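Local coordinates for protein pectate lyase (Bacillus subtilis, PDB 5AMV) that cleaves polygalacturonate by calcium-dependent beta-elimination, leaving oligosaccharides with unsaturated galacturonosyl groups at their non-reducing ends, at residues Ser43-Glu48 and Asp124-Thr129. Residues are numbered along the deposited sequence; the frame is centred on the assembly and turned at random.
Sequences SALGKE and DIPANT
L45, the last residue of helix 38-45, packs its two methyl groups against I125 and P126 in the loop between strands 122-124 and 129-133. Its CG stands anti to the carbonyl carbon (chi1 -61°), which places the branch point so that both methyls meet the loop. CD2 sits 3.9 Å from CD of P126 and also touches CD1 of I125, while CD1 of L45 reaches the carbonyl O of D124. Leucine suits this tight side because its branched end meets two neighbours at once, and I131 and I56 enclose it further. An alanine here would probably leave CD1 of I125 and CD of P126 facing a gap and weaken the helix's hold on the loop. P126 meets main-chain oxygens with its ring carbons: CG lies 3.5 Å from O of L45, and CB is equally near O of E48. G46 is the first residue to leave the helical conformation, its phi of 62° readily adopted without a side chain.

The solvent side is looser and bridged by water. One water donates to O of G46 and, at 2.7 Å, to O of D124; another accepts from N of A127. On this side E48, in one of its two conformers, runs alongside D124, OE1 of E48 3.6 Å from OD2 of D124, their carboxylate planes 84° apart. K148 probably eases this crowding, forming a salt bridge with OE2 of E48 and a long, weak ion pair with OD2 of D124, whose OD1 is held by Q146. Thus apolar packing and water join this helix end to the parallel beta-helix, and the paired acids probably depend on the shared lysine to stay ionised together.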
ATOM      1  N   SER A  43       1.886  12.962  19.512  1.00 10.81           N
ATOM      2  CA  SER A  43       1.312  14.178  20.095  0.50 11.35           C
ATOM      3  C   SER A  43       0.422  14.968  19.124  1.00 11.69           C
ATOM      4  O   SER A  43      -0.724  15.341  19.466  1.00 12.10           O
ATOM      5  CB  SER A  43       2.438  15.073  20.599  0.50 11.45           C
ATOM      6  OG  SER A  43       3.118  14.444  21.668  0.50 12.24           O
ATOM      7  N   ALA A  44       0.944  15.239  17.923  1.00 11.50           N
ATOM      8  CA  ALA A  44       0.187  16.017  16.903  1.00 11.54           C
ATOM      9  C   ALA A  44      -1.091  15.293  16.463  1.00 12.16           C
ATOM     10  O   ALA A  44      -2.147  15.937  16.295  1.00 12.67           O
ATOM     11  CB  ALA A  44       1.058  16.371  15.651  1.00 12.15           C
ATOM     12  N   LEU A  45      -1.008  13.978  16.253  1.00 11.48           N
ATOM     13  CA  LEU A  45      -2.198  13.209  15.847  1.00 11.04           C
ATOM     14  C   LEU A  45      -3.279  13.173  16.938  1.00 12.27           C
ATOM     15  O   LEU A  45      -4.479  13.266  16.659  1.00 11.62           O
ATOM     16  CB  LEU A  45      -1.841  11.757  15.446  1.00  9.89           C
ATOM     17  CG  LEU A  45      -0.888  11.581  14.275  1.00  9.55           C
ATOM     18  CD1 LEU A  45      -0.392  10.110  14.210  1.00  8.93           C
ATOM     19  CD2 LEU A  45      -1.545  12.032  12.927  1.00 10.85           C
ATOM     20  N   GLY A  46      -2.854  13.002  18.185  1.00 13.42           N
ATOM     21  CA  GLY A  46      -3.818  12.810  19.270  1.00 14.14           C
ATOM     22  C   GLY A  46      -4.659  11.550  19.084  1.00 15.19           C
ATOM     23  O   GLY A  46      -4.244  10.581  18.426  1.00 14.30           O
ATOM     24  N   LYS A  47      -5.859  11.562  19.664  1.00 16.56           N
ATOM     25  CA  LYS A  47      -6.715  10.372  19.688  1.00 17.37           C
ATOM     26  C   LYS A  47      -7.254  10.069  18.295  1.00 17.52           C
ATOM     27  O   LYS A  47      -7.368  10.987  17.479  1.00 15.34           O
ATOM     28  CB  LYS A  47      -7.892  10.577  20.644  1.00 18.57           C
ATOM     29  CG  LYS A  47      -7.524  10.622  22.125  1.00 22.35           C
ATOM     30  CD  LYS A  47      -8.739  11.041  22.929  1.00 25.46           C
ATOM     31  CE  LYS A  47      -8.441  11.016  24.415  1.00 30.12           C
ATOM     32  NZ  LYS A  47      -9.202  12.110  25.089  1.00 33.73           N
ATOM     33  N   GLU A  48      -7.570   8.792  18.030  1.00 18.98           N
ATOM     34  CA  GLU A  48      -8.064   8.372  16.728  0.62 19.68           C
ATOM     35  C   GLU A  48      -9.347   9.133  16.360  1.00 19.82           C
ATOM     36  O   GLU A  48      -9.713   9.212  15.188  1.00 19.67           O
ATOM     37  CB  GLU A  48      -8.250   6.841  16.658  0.62 20.29           C
ATOM     38  CG  GLU A  48      -9.410   6.254  17.474  0.62 22.33           C
ATOM     39  CD  GLU A  48      -9.536   4.737  17.296  0.62 26.15           C
ATOM     40  OE1 GLU A  48      -8.818   3.983  17.976  0.62 27.81           O
ATOM     41  OE2 GLU A  48     -10.373   4.294  16.483  0.62 29.72           O
ATOM     42  N   ASP A 124      -2.875   5.619  14.190  1.00  9.50           N
ATOM     43  CA  ASP A 124      -4.108   5.977  13.481  1.00 10.04           C
ATOM     44  C   ASP A 124      -4.119   7.437  13.127  1.00  9.47           C
ATOM     45  O   ASP A 124      -3.782   8.315  13.944  1.00  9.88           O
ATOM     46  CB  ASP A 124      -5.362   5.642  14.285  1.00 11.07           C
ATOM     47  CG  ASP A 124      -5.541   4.121  14.525  1.00 13.67           C
ATOM     48  OD1 ASP A 124      -4.964   3.245  13.820  1.00 13.52           O
ATOM     49  OD2 ASP A 124      -6.278   3.776  15.464  1.00 15.36           O
ATOM     50  N   ILE A 125      -4.510   7.699  11.881  1.00  8.74           N
ATOM     51  CA  ILE A 125      -4.627   9.070  11.396  1.00  8.23           C
ATOM     52  C   ILE A 125      -6.096   9.510  11.544  1.00  9.36           C
ATOM     53  O   ILE A 125      -6.990   8.927  10.893  1.00 10.10           O
ATOM     54  CB  ILE A 125      -4.188   9.211   9.919  1.00  8.20           C
ATOM     55  CG1 ILE A 125      -2.872   8.416   9.656  1.00  6.95           C
ATOM     56  CG2 ILE A 125      -4.108  10.715   9.550  1.00  8.99           C
ATOM     57  CD1 ILE A 125      -1.628   8.793  10.566  1.00  7.18           C
ATOM     58  N   PRO A 126      -6.354  10.492  12.419  1.00  8.15           N
ATOM     59  CA  PRO A 126      -7.749  10.891  12.632  1.00  8.81           C
ATOM     60  C   PRO A 126      -8.265  11.748  11.494  1.00  8.81           C
ATOM     61  O   PRO A 126      -7.517  12.157  10.586  1.00  8.75           O
ATOM     62  CB  PRO A 126      -7.671  11.727  13.924  1.00  9.27           C
ATOM     63  CG  PRO A 126      -6.321  12.396  13.854  1.00 12.46           C
ATOM     64  CD  PRO A 126      -5.404  11.382  13.138  1.00  9.01           C
ATOM     65  N   ALA A 127      -9.577  11.996  11.521  1.00  9.53           N
ATOM     66  CA  ALA A 127     -10.244  12.734  10.457  1.00 10.31           C
ATOM     67  C   ALA A 127      -9.725  14.164  10.289  1.00  9.98           C
ATOM     68  O   ALA A 127      -9.285  14.808  11.272  1.00 10.53           O
ATOM     69  CB  ALA A 127     -11.755  12.783  10.759  1.00 11.45           C
ATOM     70  N   ASN A 128      -9.865  14.690   9.067  1.00 10.34           N
ATOM     71  CA  ASN A 128      -9.533  16.089   8.742  1.00 10.02           C
ATOM     72  C   ASN A 128      -8.079  16.399   9.042  1.00 10.49           C
ATOM     73  O   ASN A 128      -7.752  17.339   9.789  1.00 10.75           O
ATOM     74  CB  ASN A 128     -10.461  17.073   9.492  1.00 10.36           C
ATOM     75  CG  ASN A 128     -11.935  16.705   9.356  1.00 11.47           C
ATOM     76  OD1 ASN A 128     -12.425  16.437   8.263  1.00 14.73           O
ATOM     77  ND2 ASN A 128     -12.647  16.668  10.479  1.00 12.66           N
ATOM     78  N   THR A 129      -7.200  15.573   8.469  1.00  9.00           N
ATOM     79  CA  THR A 129      -5.766  15.678   8.747  1.00  8.79           C
ATOM     80  C   THR A 129      -5.031  15.733   7.436  1.00  8.39           C
ATOM     81  O   THR A 129      -5.339  14.944   6.524  1.00  9.21           O
ATOM     82  CB  THR A 129      -5.283  14.459   9.514  1.00  8.49           C
ATOM     83  OG1 THR A 129      -5.978  14.357  10.767  1.00  9.50           O
ATOM     84  CG2 THR A 129      -3.796  14.549   9.784  1.00  8.67           C
TER
HETATM   85  O   HOH W   1      -4.713   8.539  16.478  1.00 14.52           O
HETATM   86  O   HOH W   2     -10.972  10.835  13.708  1.00 15.43           O